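Long-range contacts in ABC transporter ATP-binding protein (Sulfolobus tokodaii, PDB 2PJZ), which probably binds and hydrolyses ATP as the nucleotide-binding subunit of an ABC transporter, putatively one that imports cobalt: residues N25-N29 / K176-L180; E31-G37 / Y194-L199; I232-V237 / I257-I261. One frame throughout, in Å; residues are numbered along the deposited sequence.

Overall arrangement
After strand 2-11 the chain forms strand 17-28, turns, and enters strand 32-36, which leads to Gly-37 and the probable P-loop. Contact 1 closes a loop of 146 residues when strand 177-182 packs against 25-29; contact 2 closes one of 156 when strand 195-200 pairs with 31-37. Their segments alternate along the chain, so the two loops cross rather than nest. Strands 177-182 and 195-200 flank strand 32-36 in the mixed ATPase sheet, and contact 1 ties that sheet to the N-terminal antiparallel one. Contact 3 follows in series, joining a C-terminal hairpin to the last helix, and touches contact 2 where Ile-257 meets Phe-198.

Contact 1 (N25-N29 / K176-L180); sequences NLEVN and KEGIL
Val-28 lies over the backbone of Gly-178 and the flank of Ile-179, its CG1 3.8 Å from Gly-178 O and its CG2 4.3 Å from Ile-179 CG1. Both segments are extended, but strands 25-28 and 177-180 belong to different sheets: their axes pass 8.5 Å apart at 135°, and Val-28 CA is 7.0 Å from Gly-178 CA, too far for backbone pairing. Side chains therefore fill the gap. Leu-26 and Val-28 point toward the other strand with chi1 t, alternating with outward Asn-25 and Glu-27, as a strand with one buried face should. Ile-179, chi1 m and chi2 t, reaches Leu-26 CD2 with CD1 at 3.9 Å; this beta-branched residue also packs on Val-33 and on Leu-47 of helix 43-50. Gly-178 adopts phi/psi 156/-162, where a CB would strike the preceding carbonyl oxygen, so glycine is required. Glu-177, extended (t, t), brings OE1 to 3.4 Å from Asn-29 CA; its carboxylate is satisfied just beyond the contact, OE1 by Gly-30 N and OE2 by the N terminus of Met-1, which explains an acid in a buried place. Facing layers of this kind, with the N-terminal antiparallel sheet laid on the P-loop-bearing mixed sheet, are characteristic of the ABC ATPase nucleotide-binding domain.

Contact 2 (E31-G37 / Y194-L199); sequences EKVIILG and YKAYFL
This is a parallel strand pairing in the mixed sheet of the P-loop NTPase core, where strand 32-36, leading into the probable Walker A loop at Gly-37, lies beside strand 195-199. The axes approach to 4.5 Å and cross at -24°, with Ile-34 opposite Ala-196, Ile-35 opposite Tyr-197 and Leu-36 opposite Phe-198 (CA-CA 4.6, 4.8 and 4.8 Å). Backbone hydrogen bonds run from Ile-34 N to Lys-195 O (2.8 Å), Tyr-197 N to Ile-34 O (2.8 Å), Leu-36 N to Tyr-197 O (2.7 Å) and Leu-199 N to Leu-36 O (2.8 Å). Beta-branched Val-33, Ile-34 and Ile-35, all chi1 m, suit this extended backbone. On one face Val-33 CB meets the Tyr-197 ring edge at CE2, 4.0 Å away; on the other, Leu-36 CD1 lies 4.0 Å from Phe-198 CE1, small Ala-196 lies against Val-210, and Leu-36 and Phe-198 against Leu-213, of helix 210-214. Polar residues close the N-terminal end: Lys-195 NZ makes a salt bridge to Glu-31 OE2 (2.7 Å), and Lys-32 NZ donates to Tyr-194 OH (2.7 Å). There a water accepts from Lys-195 N (2.7 Å) and donates to Lys-32 O (2.6 Å) and Glu-31 OE1 (2.7 Å).

Contact 3 (I232-V237 / I257-I261); sequences IMDKKV and IYGII
The 232-237 backbone makes a beta hairpin whose type II' turn spans Ile-232 to Lys-235, while 257-261 is the last turn of a helix followed by the end of the modelled chain. Met-233, at phi/psi 42/-90, occupies the first corner of the turn, with a positive phi, which glycine more often supplies at this position of a type II' turn, and Asp-234 (-121/-25) the second. Ile-232 N donates to Lys-235 O at 3.0 Å, and the return bond from Lys-235 N to Ile-232 O, 2.8 Å, is weak. Helix and hairpin stand about a side-chain layer apart: Ile-232 CA is 7.9 Å from Tyr-258 CA, and Val-237 CA 7.8 Å from Ile-261 CA. Ile-232, Lys-235 and Val-237 all direct CB toward 257-261, whereas Lys-236 points away and forms a salt bridge with Asp-231. Branched aliphatic groups fill the interface. Ile-232 (m, t) puts CD1 3.5 Å from Ile-257 CG2, and its CG2 lies 3.7 Å from Tyr-258 CE1 at the ring edge and 3.9 Å from Ile-261 CD1. Val-237, chi1 t, packs CG2 tightly on Ile-261 CG2 at 3.3 Å and CG1 on Ile-260 CD1 at 4.2 Å. Ile-257 also touches Phe-198, and Tyr-258 reaches Val-200 and Pro-38, so the helix bridges this small C-terminal antiparallel sheet and the ATPase core. At the exposed margin a long lysine suits a double role: Lys-235 makes a salt bridge with Glu-220, lays CD 3.9 Å from Ile-261 CB, and donates from NZ to Ile-261 O at 2.7 Å.

Contact 1 (N25-N29 / K176-L180)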
loop_
_atom_site.group_PDB
_atom_site.type_symbol
_atom_site.label_atom_id
_atom_site.label_comp_id
_atom_site.label_asym_id
_atom_site.label_seq_id
_atom_site.Cartn_x
_atom_site.Cartn_y
_atom_site.Cartn_z
ATOM N N ASN A 25 -11.112 3.435 -10.396
ATOM C CA ASN A 25 -11.270 4.859 -10.080
ATOM C C ASN A 25 -11.031 5.130 -8.587
ATOM O O ASN A 25 -11.505 4.378 -7.723
ATOM C CB ASN A 25 -12.654 5.325 -10.460
ATOM C CG ASN A 25 -12.880 5.333 -11.940
ATOM O OD1 ASN A 25 -12.338 6.170 -12.663
ATOM N ND2 ASN A 25 -13.718 4.399 -12.413
ATOM N N LEU A 26 -10.256 6.165 -8.275
ATOM C CA LEU A 26 -9.972 6.485 -6.884
ATOM C C LEU A 26 -9.498 7.938 -6.786
ATOM O O LEU A 26 -8.701 8.360 -7.616
ATOM C CB LEU A 26 -8.857 5.569 -6.337
ATOM C CG LEU A 26 -8.341 5.823 -4.918
ATOM C CD1 LEU A 26 -9.412 5.460 -3.915
ATOM C CD2 LEU A 26 -7.063 5.048 -4.628
ATOM N N GLU A 27 -9.921 8.674 -5.752
ATOM C CA GLU A 27 -9.304 9.985 -5.470
ATOM C C GLU A 27 -8.916 9.968 -4.017
ATOM O O GLU A 27 -9.723 9.554 -3.154
ATOM C CB GLU A 27 -10.237 11.201 -5.816
ATOM C CG GLU A 27 -10.534 11.240 -7.302
ATOM C CD GLU A 27 -11.117 12.511 -7.866
ATOM O OE1 GLU A 27 -11.597 13.353 -7.073
ATOM O OE2 GLU A 27 -11.075 12.642 -9.130
ATOM N N VAL A 28 -7.672 10.348 -3.751
ATOM C CA VAL A 28 -7.136 10.394 -2.395
ATOM C C VAL A 28 -6.572 11.785 -2.162
ATOM O O VAL A 28 -5.748 12.260 -2.953
ATOM C CB VAL A 28 -5.992 9.382 -2.208
ATOM C CG1 VAL A 28 -5.429 9.479 -0.793
ATOM C CG2 VAL A 28 -6.508 7.969 -2.443
ATOM N N ASN A 29 -6.992 12.438 -1.084
ATOM C CA ASN A 29 -6.335 13.704 -0.747
ATOM C C ASN A 29 -6.213 13.889 0.746
ATOM O O ASN A 29 -7.183 13.648 1.472
ATOM C CB ASN A 29 -7.052 14.893 -1.374
ATOM C CG ASN A 29 -8.439 15.094 -0.845
ATOM O OD1 ASN A 29 -9.368 14.421 -1.267
ATOM N ND2 ASN A 29 -8.603 16.074 0.062
ATOM N N LYS A 176 1.848 12.626 4.837
ATOM C CA LYS A 176 0.455 12.772 5.206
ATOM C C LYS A 176 -0.528 12.118 4.253
ATOM O O LYS A 176 -1.535 11.576 4.716
ATOM C CB LYS A 176 0.074 14.243 5.397
ATOM C CG LYS A 176 -1.394 14.420 5.860
ATOM C CD LYS A 176 -1.732 15.864 6.209
ATOM C CE LYS A 176 -2.148 16.649 4.986
ATOM N NZ LYS A 176 -2.496 18.035 5.449
ATOM N N GLU A 177 -0.253 12.155 2.948
ATOM C CA GLU A 177 -1.208 11.629 1.963
ATOM C C GLU A 177 -0.571 10.407 1.295
ATOM O O GLU A 177 0.656 10.350 1.122
ATOM C CB GLU A 177 -1.478 12.680 0.886
ATOM C CG GLU A 177 -2.344 12.248 -0.322
ATOM C CD GLU A 177 -2.556 13.418 -1.263
ATOM O OE1 GLU A 177 -3.065 14.482 -0.796
ATOM O OE2 GLU A 177 -2.214 13.287 -2.463
ATOM N N GLY A 178 -1.397 9.449 0.907
ATOM C CA GLY A 178 -0.868 8.371 0.073
ATOM C C GLY A 178 -1.662 7.108 0.172
ATOM O O GLY A 178 -2.832 7.098 0.594
ATOM N N ILE A 179 -1.029 6.018 -0.249
ATOM C CA ILE A 179 -1.734 4.749 -0.385
ATOM C C ILE A 179 -0.807 3.713 0.190
ATOM O O ILE A 179 0.379 3.681 -0.131
ATOM C CB ILE A 179 -2.055 4.423 -1.880
ATOM C CG1 ILE A 179 -3.143 5.367 -2.419
ATOM C CG2 ILE A 179 -2.552 2.929 -2.031
ATOM C CD1 ILE A 179 -3.234 5.322 -3.963
ATOM N N LEU A 180 -1.351 2.862 1.063
ATOM C CA LEU A 180 -0.599 1.764 1.635
ATOM C C LEU A 180 -1.308 0.509 1.161
ATOM O O LEU A 180 -2.495 0.390 1.370
ATOM C CB LEU A 180 -0.657 1.827 3.170
ATOM C CG LEU A 180 0.198 0.828 3.971
ATOM C CD1 LEU A 180 0.440 1.348 5.407
ATOM C CD2 LEU A 180 -0.444 -0.580 4.018
#

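Contact 2 (E31-G37 / Y194-L199)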
loop_
_atom_site.group_PDB
_atom_site.type_symbol
_atom_site.label_atom_id
_atom_site.label_comp_id
_atom_site.label_asym_id
_atom_site.label_seq_id
_atom_site.Cartn_x
_atom_site.Cartn_y
_atom_site.Cartn_z
ATOM N N GLU A 31 -4.695 12.477 3.195
ATOM C CA GLU A 31 -4.777 11.351 4.149
ATOM C C GLU A 31 -4.146 10.134 3.469
ATOM O O GLU A 31 -4.065 10.104 2.246
ATOM C CB GLU A 31 -6.241 11.029 4.512
ATOM C CG GLU A 31 -7.099 10.482 3.358
ATOM C CD GLU A 31 -8.560 10.307 3.730
ATOM O OE1 GLU A 31 -8.841 9.781 4.824
ATOM O OE2 GLU A 31 -9.429 10.704 2.935
ATOM N N LYS A 32 -3.725 9.147 4.262
ATOM C CA LYS A 32 -3.345 7.816 3.728
ATOM C C LYS A 32 -4.551 6.917 3.685
ATOM O O LYS A 32 -5.355 6.923 4.605
ATOM C CB LYS A 32 -2.308 7.154 4.631
ATOM C CG LYS A 32 -0.915 7.741 4.507
ATOM C CD LYS A 32 0.023 7.115 5.567
ATOM C CE LYS A 32 0.500 8.145 6.603
ATOM N NZ LYS A 32 -0.413 8.436 7.817
ATOM N N VAL A 33 -4.723 6.158 2.608
ATOM C CA VAL A 33 -5.781 5.152 2.617
ATOM C C VAL A 33 -5.099 3.790 2.439
ATOM O O VAL A 33 -3.968 3.708 1.913
ATOM C CB VAL A 33 -6.877 5.398 1.559
ATOM C CG1 VAL A 33 -7.523 6.794 1.763
ATOM C CG2 VAL A 33 -6.325 5.225 0.102
ATOM N N ILE A 34 -5.771 2.743 2.881
ATOM C CA ILE A 34 -5.221 1.405 2.765
ATOM C C ILE A 34 -6.007 0.631 1.724
ATOM O O ILE A 34 -7.236 0.680 1.695
ATOM C CB ILE A 34 -5.270 0.658 4.137
ATOM C CG1 ILE A 34 -4.422 1.404 5.164
ATOM C CG2 ILE A 34 -4.788 -0.819 3.988
ATOM C CD1 ILE A 34 -4.722 0.983 6.609
ATOM N N ILE A 35 -5.309 -0.060 0.831
ATOM C CA ILE A 35 -6.014 -0.863 -0.140
ATOM C C ILE A 35 -5.721 -2.288 0.289
ATOM O O ILE A 35 -4.546 -2.659 0.415
ATOM C CB ILE A 35 -5.491 -0.619 -1.582
ATOM C CG1 ILE A 35 -5.855 0.807 -2.038
ATOM C CG2 ILE A 35 -6.073 -1.678 -2.551
ATOM C CD1 ILE A 35 -5.364 1.119 -3.493
ATOM N N LEU A 36 -6.799 -3.045 0.546
ATOM C CA LEU A 36 -6.689 -4.422 1.044
ATOM C C LEU A 36 -7.047 -5.345 -0.070
ATOM O O LEU A 36 -8.043 -5.155 -0.739
ATOM C CB LEU A 36 -7.684 -4.688 2.200
ATOM C CG LEU A 36 -7.515 -3.907 3.476
ATOM C CD1 LEU A 36 -8.726 -4.164 4.409
ATOM C CD2 LEU A 36 -6.163 -4.295 4.140
ATOM N N GLY A 37 -6.226 -6.343 -0.319
ATOM C CA GLY A 37 -6.608 -7.260 -1.388
ATOM C C GLY A 37 -5.790 -8.509 -1.206
ATOM O O GLY A 37 -4.672 -8.423 -0.713
ATOM N N TYR A 194 -7.779 5.267 9.899
ATOM C CA TYR A 194 -7.557 5.334 8.432
ATOM C C TYR A 194 -8.728 4.783 7.678
ATOM O O TYR A 194 -9.525 4.054 8.255
ATOM C CB TYR A 194 -6.293 4.568 8.051
ATOM C CG TYR A 194 -5.060 5.272 8.494
ATOM C CD1 TYR A 194 -4.027 5.552 7.609
ATOM C CD2 TYR A 194 -4.915 5.659 9.822
ATOM C CE1 TYR A 194 -2.872 6.234 8.061
ATOM C CE2 TYR A 194 -3.812 6.334 10.260
ATOM C CZ TYR A 194 -2.797 6.626 9.396
ATOM O OH TYR A 194 -1.716 7.298 9.920
ATOM N N LYS A 195 -8.868 5.165 6.404
ATOM C CA LYS A 195 -9.883 4.601 5.537
ATOM C C LYS A 195 -9.249 3.464 4.730
ATOM O O LYS A 195 -8.052 3.534 4.379
ATOM C CB LYS A 195 -10.427 5.639 4.548
ATOM C CG LYS A 195 -11.219 6.798 5.181
ATOM C CD LYS A 195 -11.783 7.665 4.065
ATOM C CE LYS A 195 -12.240 9.018 4.597
ATOM N NZ LYS A 195 -12.028 10.006 3.498
ATOM N N ALA A 196 -10.066 2.450 4.461
ATOM C CA ALA A 196 -9.718 1.310 3.606
ATOM C C ALA A 196 -10.618 1.119 2.378
ATOM O O ALA A 196 -11.834 1.402 2.369
ATOM C CB ALA A 196 -9.689 -0.022 4.449
ATOM N N TYR A 197 -10.002 0.568 1.334
ATOM C CA TYR A 197 -10.697 0.072 0.166
ATOM C C TYR A 197 -10.304 -1.398 -0.010
ATOM O O TYR A 197 -9.230 -1.793 0.388
ATOM C CB TYR A 197 -10.224 0.821 -1.076
ATOM C CG TYR A 197 -10.636 2.269 -1.087
ATOM C CD1 TYR A 197 -11.742 2.672 -1.825
ATOM C CD2 TYR A 197 -9.924 3.222 -0.356
ATOM C CE1 TYR A 197 -12.157 4.013 -1.853
ATOM C CE2 TYR A 197 -10.320 4.577 -0.363
ATOM C CZ TYR A 197 -11.444 4.945 -1.131
ATOM O OH TYR A 197 -11.888 6.246 -1.161
ATOM N N PHE A 198 -11.212 -2.187 -0.563
ATOM C CA PHE A 198 -10.924 -3.564 -0.964
ATOM C C PHE A 198 -10.704 -3.629 -2.480
ATOM O O PHE A 198 -11.494 -3.092 -3.235
ATOM C CB PHE A 198 -12.135 -4.449 -0.644
ATOM C CG PHE A 198 -12.310 -4.687 0.821
ATOM C CD1 PHE A 198 -11.703 -5.797 1.436
ATOM C CD2 PHE A 198 -13.062 -3.798 1.590
ATOM C CE1 PHE A 198 -11.862 -6.035 2.808
ATOM C CE2 PHE A 198 -13.239 -4.037 2.963
ATOM C CZ PHE A 198 -12.634 -5.147 3.572
ATOM N N LEU A 199 -9.642 -4.299 -2.907
ATOM C CA LEU A 199 -9.500 -4.628 -4.337
ATOM C C LEU A 199 -10.061 -6.046 -4.476
ATOM O O LEU A 199 -9.340 -7.010 -4.210
ATOM C CB LEU A 199 -8.026 -4.553 -4.763
ATOM C CG LEU A 199 -7.677 -4.660 -6.259
ATOM C CD1 LEU A 199 -8.414 -3.623 -7.127
ATOM C CD2 LEU A 199 -6.207 -4.517 -6.405
HETATM O O HOH W 1 -7.636 7.521 5.814
#

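Contact 3 (I232-V237 / I257-I261)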
loop_
_atom_site.group_PDB
_atom_site.type_symbol
_atom_site.label_atom_id
_atom_site.label_comp_id
_atom_site.label_asym_id
_atom_site.label_seq_id
_atom_site.Cartn_x
_atom_site.Cartn_y
_atom_site.Cartn_z
ATOM N N ILE A 232 -19.087 -9.127 -5.812
ATOM C CA ILE A 232 -18.086 -10.197 -6.070
ATOM C C ILE A 232 -18.634 -11.394 -6.896
ATOM O O ILE A 232 -19.629 -12.009 -6.496
ATOM C CB ILE A 232 -17.520 -10.756 -4.760
ATOM C CG1 ILE A 232 -16.884 -9.642 -3.921
ATOM C CG2 ILE A 232 -16.506 -11.870 -5.036
ATOM C CD1 ILE A 232 -16.508 -10.061 -2.542
ATOM N N MET A 233 -17.922 -11.765 -7.977
ATOM C CA MET A 233 -18.469 -12.545 -9.135
ATOM C C MET A 233 -19.855 -12.007 -9.498
ATOM O O MET A 233 -19.957 -11.035 -10.247
ATOM C CB MET A 233 -18.323 -14.104 -9.041
ATOM C CG MET A 233 -17.595 -14.584 -7.767
ATOM S SD MET A 233 -16.229 -15.870 -7.725
ATOM N N ASP A 234 -20.908 -12.551 -8.902
ATOM C CA ASP A 234 -22.221 -11.932 -9.062
ATOM C C ASP A 234 -22.864 -11.516 -7.741
ATOM O O ASP A 234 -23.677 -10.592 -7.706
ATOM C CB ASP A 234 -23.153 -12.840 -9.863
ATOM C CG ASP A 234 -23.082 -12.560 -11.349
ATOM O OD1 ASP A 234 -22.602 -11.457 -11.726
ATOM O OD2 ASP A 234 -23.507 -13.432 -12.145
ATOM N N LYS A 235 -22.454 -12.180 -6.665
ATOM C CA LYS A 235 -23.033 -12.004 -5.351
ATOM C C LYS A 235 -22.686 -10.674 -4.671
ATOM O O LYS A 235 -21.929 -9.840 -5.195
ATOM C CB LYS A 235 -22.620 -13.171 -4.453
ATOM C CG LYS A 235 -22.677 -14.556 -5.119
ATOM C CD LYS A 235 -22.228 -15.643 -4.149
ATOM C CE LYS A 235 -23.413 -16.425 -3.586
ATOM N NZ LYS A 235 -22.969 -17.726 -2.983
ATOM N N LYS A 236 -23.277 -10.481 -3.502
ATOM C CA LYS A 236 -23.019 -9.314 -2.699
ATOM C C LYS A 236 -22.579 -9.811 -1.353
ATOM O O LYS A 236 -23.078 -10.822 -0.866
ATOM C CB LYS A 236 -24.262 -8.425 -2.589
ATOM C CG LYS A 236 -24.733 -7.848 -3.925
ATOM C CD LYS A 236 -25.454 -6.542 -3.730
ATOM C CE LYS A 236 -25.936 -5.965 -5.048
ATOM N NZ LYS A 236 -24.897 -5.156 -5.717
ATOM N N VAL A 237 -21.603 -9.123 -0.779
ATOM C CA VAL A 237 -21.084 -9.448 0.534
ATOM C C VAL A 237 -21.150 -8.176 1.354
ATOM O O VAL A 237 -20.583 -7.148 0.975
ATOM C CB VAL A 237 -19.617 -9.966 0.469
ATOM C CG1 VAL A 237 -19.031 -10.071 1.836
ATOM C CG2 VAL A 237 -19.546 -11.324 -0.220
ATOM N N ILE A 257 -13.058 -14.121 2.026
ATOM C CA ILE A 257 -14.200 -13.399 1.481
ATOM C C ILE A 257 -14.866 -14.181 0.340
ATOM O O ILE A 257 -16.100 -14.200 0.212
ATOM C CB ILE A 257 -13.799 -11.992 0.968
ATOM C CG1 ILE A 257 -13.254 -11.125 2.122
ATOM C CG2 ILE A 257 -14.969 -11.315 0.315
ATOM C CD1 ILE A 257 -12.742 -9.705 1.648
ATOM N N TYR A 258 -14.053 -14.818 -0.495
ATOM C CA TYR A 258 -14.595 -15.648 -1.570
ATOM C C TYR A 258 -15.260 -16.891 -0.983
ATOM O O TYR A 258 -16.314 -17.312 -1.443
ATOM C CB TYR A 258 -13.470 -16.078 -2.507
ATOM C CG TYR A 258 -12.812 -14.917 -3.203
ATOM C CD1 TYR A 258 -13.555 -14.070 -4.008
ATOM C CD2 TYR A 258 -11.441 -14.676 -3.070
ATOM C CE1 TYR A 258 -12.962 -13.011 -4.664
ATOM C CE2 TYR A 258 -10.843 -13.607 -3.733
ATOM C CZ TYR A 258 -11.615 -12.787 -4.523
ATOM O OH TYR A 258 -11.063 -11.723 -5.192
ATOM N N GLY A 259 -14.619 -17.443 0.036
ATOM C CA GLY A 259 -15.056 -18.662 0.715
ATOM C C GLY A 259 -16.370 -18.515 1.446
ATOM O O GLY A 259 -17.266 -19.345 1.272
ATOM N N ILE A 260 -16.516 -17.471 2.263
ATOM C CA ILE A 260 -17.792 -17.307 2.974
ATOM C C ILE A 260 -18.977 -17.346 2.000
ATOM O O ILE A 260 -20.083 -17.712 2.395
ATOM C CB ILE A 260 -17.874 -16.052 3.905
ATOM C CG1 ILE A 260 -18.034 -14.767 3.093
ATOM C CG2 ILE A 260 -16.690 -16.031 4.892
ATOM C CD1 ILE A 260 -19.164 -13.889 3.580
ATOM N N ILE A 261 -18.740 -17.007 0.729
ATOM C CA ILE A 261 -19.811 -17.054 -0.278
ATOM C C ILE A 261 -19.772 -18.305 -1.178
ATOM O O ILE A 261 -20.534 -18.426 -2.149
ATOM C CB ILE A 261 -19.876 -15.754 -1.097
ATOM C CG1 ILE A 261 -18.616 -15.548 -1.950
ATOM C CG2 ILE A 261 -20.077 -14.570 -0.144
ATOM C CD1 ILE A 261 -18.660 -14.287 -2.791
#